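Local coordinates for MetRS related protein (Pyrococcus horikoshii, PDB 2CWP) that probably binds tRNA through an OB-fold domain related to the one appended to methionyl-tRNA synthetases, at residues D54-P58 with E59-G63; P100-E103 with E104-V107; K75-G79 with V80-G84. All coordinates share one frame; numbering follows the deposited sequence.

Interaction 1: D54-P58 with E59-G63; sequences DQIPP and EELEG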
loop_
_atom_site.group_PDB
_atom_site.type_symbol
_atom_site.label_atom_id
_atom_site.label_comp_id
_atom_site.label_asym_id
_atom_site.label_seq_id
_atom_site.Cartn_x
_atom_site.Cartn_y
_atom_site.Cartn_z
ATOM N N ASP A 54 -9.437 -0.199 11.267
ATOM C CA ASP A 54 -10.554 0.313 12.045
ATOM C C ASP A 54 -11.624 0.859 11.098
ATOM O O ASP A 54 -12.774 1.060 11.496
ATOM C CB ASP A 54 -10.065 1.427 12.965
ATOM C CG ASP A 54 -9.375 2.526 12.199
ATOM O OD1 ASP A 54 -8.659 2.184 11.229
ATOM O OD2 ASP A 54 -9.542 3.712 12.557
ATOM N N GLN A 55 -11.231 1.099 9.846
ATOM C CA GLN A 55 -12.140 1.625 8.837
ATOM C C GLN A 55 -12.327 0.693 7.651
ATOM O O GLN A 55 -13.400 0.643 7.072
ATOM C CB GLN A 55 -11.630 2.959 8.302
ATOM C CG GLN A 55 -11.602 4.075 9.316
ATOM C CD GLN A 55 -11.388 5.414 8.646
ATOM O OE1 GLN A 55 -12.125 5.773 7.725
ATOM N NE2 GLN A 55 -10.370 6.157 9.093
ATOM N N ILE A 56 -11.273 -0.034 7.290
ATOM C CA ILE A 56 -11.308 -0.932 6.137
ATOM C C ILE A 56 -10.926 -2.360 6.508
ATOM O O ILE A 56 -9.767 -2.639 6.798
ATOM C CB ILE A 56 -10.319 -0.454 5.039
ATOM C CG1 ILE A 56 -10.597 1.004 4.654
ATOM C CG2 ILE A 56 -10.414 -1.369 3.832
ATOM C CD1 ILE A 56 -11.923 1.220 3.927
ATOM N N PRO A 57 -11.889 -3.293 6.479
ATOM C CA PRO A 57 -11.557 -4.676 6.831
ATOM C C PRO A 57 -10.638 -5.340 5.802
ATOM O O PRO A 57 -10.656 -4.995 4.622
ATOM C CB PRO A 57 -12.927 -5.348 6.916
ATOM C CG PRO A 57 -13.699 -4.623 5.861
ATOM C CD PRO A 57 -13.309 -3.171 6.114
ATOM N N PRO A 58 -9.831 -6.313 6.247
ATOM C CA PRO A 58 -8.874 -7.073 5.433
ATOM C C PRO A 58 -9.453 -7.687 4.159
ATOM O O PRO A 58 -8.803 -7.667 3.108
ATOM C CB PRO A 58 -8.369 -8.146 6.400
ATOM C CG PRO A 58 -8.492 -7.491 7.728
ATOM C CD PRO A 58 -9.819 -6.787 7.644
ATOM N N GLU A 59 -10.666 -8.226 4.248
ATOM C CA GLU A 59 -11.290 -8.848 3.093
ATOM C C GLU A 59 -11.624 -7.864 1.969
ATOM O O GLU A 59 -11.924 -8.271 0.845
ATOM C CB GLU A 59 -12.546 -9.653 3.506
ATOM C CG GLU A 59 -13.736 -8.857 4.027
ATOM C CD GLU A 59 -13.696 -8.601 5.542
ATOM O OE1 GLU A 59 -14.728 -8.133 6.079
ATOM O OE2 GLU A 59 -12.649 -8.862 6.186
ATOM N N GLU A 60 -11.570 -6.567 2.254
ATOM C CA GLU A 60 -11.840 -5.597 1.206
ATOM C C GLU A 60 -10.578 -5.305 0.373
ATOM O O GLU A 60 -10.645 -4.623 -0.652
ATOM C CB GLU A 60 -12.409 -4.311 1.816
ATOM C CG GLU A 60 -13.916 -4.387 2.028
ATOM C CD GLU A 60 -14.471 -3.220 2.817
ATOM O OE1 GLU A 60 -13.852 -2.135 2.789
ATOM O OE2 GLU A 60 -15.538 -3.383 3.455
ATOM N N LEU A 61 -9.435 -5.851 0.792
ATOM C CA LEU A 61 -8.173 -5.634 0.069
ATOM C C LEU A 61 -7.724 -6.876 -0.693
ATOM O O LEU A 61 -7.195 -6.782 -1.791
ATOM C CB LEU A 61 -7.075 -5.215 1.043
ATOM C CG LEU A 61 -7.322 -3.898 1.787
ATOM C CD1 LEU A 61 -7.046 -4.082 3.264
ATOM C CD2 LEU A 61 -6.445 -2.817 1.210
ATOM N N GLU A 62 -7.938 -8.041 -0.097
ATOM C CA GLU A 62 -7.559 -9.301 -0.719
ATOM C C GLU A 62 -8.145 -9.480 -2.095
ATOM O O GLU A 62 -9.335 -9.290 -2.295
ATOM C CB GLU A 62 -8.003 -10.486 0.130
ATOM C CG GLU A 62 -7.108 -10.769 1.293
ATOM C CD GLU A 62 -7.048 -12.248 1.622
ATOM O OE1 GLU A 62 -6.409 -12.589 2.631
ATOM O OE2 GLU A 62 -7.632 -13.061 0.880
ATOM N N GLY A 63 -7.292 -9.866 -3.036
ATOM C CA GLY A 63 -7.731 -10.089 -4.393
ATOM C C GLY A 63 -7.686 -8.861 -5.280
ATOM O O GLY A 63 -7.836 -8.980 -6.495
#
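Glu60 N gives its hydrogen to Pro57 O at 3.0 Å at the head of a 3-10 turn, Pro58 to Glu60, and Leu61 N does the same to Pro58 O, also 3.0 Å. Both are i to i+3 bonds. Pro58 O takes a second, weak bond from Glu62 N at 3.3 Å, so two successive amides share one oxygen. The turn lies in the loop between strands 45-50 and 65-69 of the putative tRNA-binding domain, of the OB class. The Pro57 ring is in van der Waals contact with two carboxylates. That of Glu60 lies against the ring, OE2 3.3 Å from Pro57 CG, while its OE1 lies 3.7 Å from Ile56 CG2. Glu60 CG stands opposite the carbonyl carbon (chi1 -85°) and the extended chain carries the acid back over residues 56 and 57. Glu59 instead bends at chi2 (-88°) and brings OE1 to 3.4 Å from Pro57 CB. Cut back to an alanine, Glu60 would lose its carboxylate, and the Pro57 ring and Ile56 CG2 would probably be left without that cover. The apolar pair is Ile56 CG2 and Leu61 CD1, a loose 4.4 Å apart. Outside the turn, Leu61 and Ile56 both touch Leu98, Pro58 and Leu61 pack on Ile35, and Glu62 OE1 accepts a hydrogen bond from Ala25 N. The chemistry implies a turn set mainly by its backbone: two prolines without N-H groups supply the acceptors, and the acidic chains cover the proline ring without a salt bridge across the turn.

Interaction 2: P100-E103 with E104-V107; sequences PVPE and EVPV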
loop_
_atom_site.group_PDB
_atom_site.type_symbol
_atom_site.label_atom_id
_atom_site.label_comp_id
_atom_site.label_asym_id
_atom_site.label_seq_id
_atom_site.Cartn_x
_atom_site.Cartn_y
_atom_site.Cartn_z
ATOM N N PRO A 100 -8.652 1.429 -5.669
ATOM C CA PRO A 100 -8.189 0.248 -6.404
ATOM C C PRO A 100 -7.727 0.628 -7.818
ATOM O O PRO A 100 -8.190 1.610 -8.389
ATOM C CB PRO A 100 -9.426 -0.662 -6.424
ATOM C CG PRO A 100 -10.585 0.338 -6.440
ATOM C CD PRO A 100 -10.105 1.375 -5.411
ATOM N N VAL A 101 -6.797 -0.152 -8.359
ATOM C CA VAL A 101 -6.292 0.042 -9.716
ATOM C C VAL A 101 -7.191 -0.845 -10.609
ATOM O O VAL A 101 -7.602 -1.923 -10.181
ATOM C CB VAL A 101 -4.817 -0.445 -9.784
ATOM C CG1 VAL A 101 -4.308 -0.462 -11.205
ATOM C CG2 VAL A 101 -3.949 0.448 -8.887
ATOM N N PRO A 102 -7.535 -0.403 -11.837
ATOM C CA PRO A 102 -8.390 -1.263 -12.684
ATOM C C PRO A 102 -7.780 -2.672 -12.825
ATOM O O PRO A 102 -6.557 -2.833 -12.826
ATOM C CB PRO A 102 -8.422 -0.520 -14.018
ATOM C CG PRO A 102 -8.234 0.900 -13.619
ATOM C CD PRO A 102 -7.170 0.827 -12.551
ATOM N N GLU A 103 -8.626 -3.684 -12.957
ATOM C CA GLU A 103 -8.146 -5.064 -13.058
ATOM C C GLU A 103 -7.209 -5.297 -14.248
ATOM O O GLU A 103 -6.306 -6.136 -14.178
ATOM C CB GLU A 103 -9.330 -6.029 -13.134
ATOM C CG GLU A 103 -9.131 -7.298 -12.347
ATOM C CD GLU A 103 -9.396 -7.106 -10.866
ATOM O OE1 GLU A 103 -8.676 -6.315 -10.215
ATOM O OE2 GLU A 103 -10.336 -7.752 -10.353
ATOM N N GLU A 104 -7.411 -4.532 -15.318
ATOM C CA GLU A 104 -6.608 -4.631 -16.532
ATOM C C GLU A 104 -5.124 -4.297 -16.359
ATOM O O GLU A 104 -4.276 -4.855 -17.058
ATOM C CB GLU A 104 -7.157 -3.692 -17.613
ATOM C CG GLU A 104 -8.524 -4.022 -18.188
ATOM C CD GLU A 104 -9.653 -3.914 -17.169
ATOM O OE1 GLU A 104 -9.514 -3.138 -16.195
ATOM O OE2 GLU A 104 -10.687 -4.602 -17.355
ATOM N N VAL A 105 -4.796 -3.377 -15.452
ATOM C CA VAL A 105 -3.397 -2.982 -15.286
ATOM C C VAL A 105 -2.490 -4.091 -14.756
ATOM O O VAL A 105 -2.679 -4.596 -13.654
ATOM C CB VAL A 105 -3.268 -1.749 -14.363
ATOM C CG1 VAL A 105 -1.805 -1.358 -14.228
ATOM C CG2 VAL A 105 -4.080 -0.594 -14.928
ATOM N N PRO A 106 -1.471 -4.471 -15.534
ATOM C CA PRO A 106 -0.560 -5.534 -15.087
ATOM C C PRO A 106 0.185 -5.175 -13.787
ATOM O O PRO A 106 0.606 -4.024 -13.608
ATOM C CB PRO A 106 0.407 -5.679 -16.271
ATOM C CG PRO A 106 -0.430 -5.262 -17.460
ATOM C CD PRO A 106 -1.149 -4.039 -16.904
ATOM N N VAL A 107 0.350 -6.150 -12.894
ATOM C CA VAL A 107 1.066 -5.926 -11.652
ATOM C C VAL A 107 2.486 -5.487 -12.037
ATOM O O VAL A 107 3.027 -5.937 -13.049
ATOM C CB VAL A 107 1.130 -7.224 -10.765
ATOM C CG1 VAL A 107 -0.288 -7.657 -10.337
ATOM C CG2 VAL A 107 1.800 -8.353 -11.531
#
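Val101 and Val105 cross at about a right angle within a tight turn, Val101 CG1 lying 3.6 Å from Val105 CB and 3.7 Å from its CG2. That methyl reaches across because Val101 CG1 lies opposite the backbone N (chi1 171°). The Val105 and Pro102 side chains lie side by side, pointing the same way, CG2 of Val105 a looser 4.1 Å from CD of Pro102. On the outer side of the bend Glu104 folds back at chi2 (65°), placing OE1 3.6 Å from Pro102 CB. The chain here makes a type I beta turn from Pro102 to Val105, with Glu103 and Glu104 at its corners, in the loop between strands 96-97 and 110-111 of the OB-fold domain. Val105 N closes the turn on Pro102 O at 3.2 Å, with an N-H...O angle of 148°. Farther out, Lys65 NZ donates hydrogen bonds to Glu103 O and Val105 O, tying the turn to strand 65-69, while the Lys65 backbone pairs with Val101. Val19 of strand 17-27 touches Val101 and Val105 alike, and Ile67 of strand 65-69 packs on Val101.

Interaction 3: K75-G79 with V80-G84; sequences KKFSG and VESQG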
loop_
_atom_site.group_PDB
_atom_site.type_symbol
_atom_site.label_atom_id
_atom_site.label_comp_id
_atom_site.label_asym_id
_atom_site.label_seq_id
_atom_site.Cartn_x
_atom_site.Cartn_y
_atom_site.Cartn_z
ATOM N N LYS A 75 10.562 -0.724 7.330
ATOM C CA LYS A 75 10.125 -0.387 8.677
ATOM C C LYS A 75 9.328 -1.509 9.330
ATOM O O LYS A 75 8.499 -2.151 8.691
ATOM C CB LYS A 75 9.299 0.903 8.653
ATOM C CG LYS A 75 10.141 2.162 8.590
ATOM C CD LYS A 75 10.916 2.346 9.889
ATOM C CE LYS A 75 11.965 3.445 9.793
ATOM N NZ LYS A 75 13.082 3.080 8.872
ATOM N N LYS A 76 9.596 -1.737 10.610
ATOM C CA LYS A 76 8.924 -2.782 11.372
ATOM C C LYS A 76 7.811 -2.221 12.252
ATOM O O LYS A 76 8.037 -1.321 13.058
ATOM C CB LYS A 76 9.941 -3.519 12.245
ATOM C CG LYS A 76 10.966 -2.588 12.895
ATOM C CD LYS A 76 11.560 -3.179 14.167
ATOM C CE LYS A 76 10.528 -3.217 15.292
ATOM N NZ LYS A 76 11.086 -3.793 16.548
ATOM N N PHE A 77 6.606 -2.750 12.088
ATOM C CA PHE A 77 5.471 -2.307 12.884
ATOM C C PHE A 77 5.020 -3.499 13.695
ATOM O O PHE A 77 4.640 -4.530 13.135
ATOM C CB PHE A 77 4.321 -1.822 11.992
ATOM C CG PHE A 77 4.688 -0.670 11.100
ATOM C CD1 PHE A 77 5.464 -0.873 9.964
ATOM C CD2 PHE A 77 4.267 0.620 11.401
ATOM C CE1 PHE A 77 5.817 0.192 9.138
ATOM C CE2 PHE A 77 4.614 1.696 10.582
ATOM C CZ PHE A 77 5.392 1.480 9.446
ATOM N N SER A 78 5.070 -3.365 15.017
ATOM C CA SER A 78 4.674 -4.458 15.894
ATOM C C SER A 78 5.449 -5.707 15.477
ATOM O O SER A 78 4.883 -6.792 15.329
ATOM C CB SER A 78 3.165 -4.707 15.784
ATOM O OG SER A 78 2.430 -3.533 16.089
ATOM N N GLY A 79 6.749 -5.525 15.264
ATOM C CA GLY A 79 7.612 -6.625 14.881
ATOM C C GLY A 79 7.455 -7.114 13.455
ATOM O O GLY A 79 8.022 -8.148 13.099
ATOM N N VAL A 80 6.690 -6.392 12.638
ATOM C CA VAL A 80 6.492 -6.797 11.248
ATOM C C VAL A 80 7.240 -5.879 10.286
ATOM O O VAL A 80 7.080 -4.659 10.311
ATOM C CB VAL A 80 5.002 -6.805 10.859
ATOM C CG1 VAL A 80 4.843 -7.384 9.467
ATOM C CG2 VAL A 80 4.206 -7.608 11.861
ATOM N N GLU A 81 8.059 -6.488 9.439
ATOM C CA GLU A 81 8.853 -5.753 8.465
ATOM C C GLU A 81 7.984 -5.328 7.287
ATOM O O GLU A 81 7.493 -6.166 6.538
ATOM C CB GLU A 81 10.010 -6.640 7.981
ATOM C CG GLU A 81 10.937 -6.029 6.929
ATOM C CD GLU A 81 11.893 -4.992 7.500
ATOM O OE1 GLU A 81 11.411 -3.946 7.983
ATOM O OE2 GLU A 81 13.127 -5.221 7.468
ATOM N N SER A 82 7.785 -4.021 7.140
ATOM C CA SER A 82 6.997 -3.481 6.042
ATOM C C SER A 82 7.954 -3.016 4.938
ATOM O O SER A 82 8.800 -2.156 5.164
ATOM C CB SER A 82 6.150 -2.306 6.532
ATOM O OG SER A 82 5.479 -1.689 5.449
ATOM N N GLN A 83 7.814 -3.581 3.745
ATOM C CA GLN A 83 8.689 -3.230 2.624
ATOM C C GLN A 83 8.009 -2.323 1.586
ATOM O O GLN A 83 8.294 -2.419 0.390
ATOM C CB GLN A 83 9.158 -4.507 1.918
ATOM C CG GLN A 83 9.692 -5.600 2.830
ATOM C CD GLN A 83 9.905 -6.902 2.085
ATOM O OE1 GLN A 83 8.952 -7.542 1.641
ATOM N NE2 GLN A 83 11.162 -7.297 1.932
ATOM N N GLY A 84 7.116 -1.455 2.040
ATOM C CA GLY A 84 6.430 -0.561 1.127
ATOM C C GLY A 84 5.273 0.126 1.812
ATOM O O GLY A 84 5.149 0.082 3.031
#
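Phe77 carries CG opposite its carbonyl carbon (chi1 -60°), which turns the ring back along the hairpin until CE1 lies 3.6 Å from Ser82 CB, an oblique approach. On the other face of the hairpin Glu81 sets CG opposite its backbone N (chi1 179°) and then bends at chi2, so that OE1 comes to 3.4 Å from Lys75 N without a hydrogen bond. Val80 packs close to the turn, its CB 3.2 Å from Phe77 O and its CG2 3.6 Å from Ser78 O. The backbone forms a two-residue beta hairpin: Ser78 and Gly79 occupy the corners of a type I' turn, both with positive phi, and Val80 N closes it on Phe77 O at 2.8 Å. Phe77 and Val80 are a hydrogen-bonded pair, Lys76 and Glu81 a non-hydrogen-bonded one. Lys75 and Ser82 are hydrogen-bonded again, Lys75 N to Ser82 O at 3.1 Å and Ser82 N to Lys75 O. Lys75, Phe77, Val80 and Ser82 share one face, Lys76 and Glu81 the other. The hairpin is a separate two-stranded sheet laid against strand 45-50 of the larger one, Val80 touching Val49 and, in a loop, Ile28, while Phe77 touches Leu34. Gln83 OE1 accepts from Thr47 N of strand 45-50, and Ser82 OG has a weak hydrogen bond with Val49 N.

From the N terminus the three contacts follow in series, each closing its own short bend; none nests in or crosses another. Interaction 1 turns the chain between strands 45-50 and 65-69, against strands 17-27 and 35-40. Interaction 3 comes next, a hairpin after strand 65-69 that leans on strand 45-50 just before strand 85-86. Interaction 2 comes last, a turn between strands 96-97 and 110-111, against strands 17-27 and 65-69. The centres of interactions 2 and 3 lie about 25 Å apart on opposite sides of the chain's centre, while interactions 1 and 2 approach to about 5 Å between nearest atoms without touching.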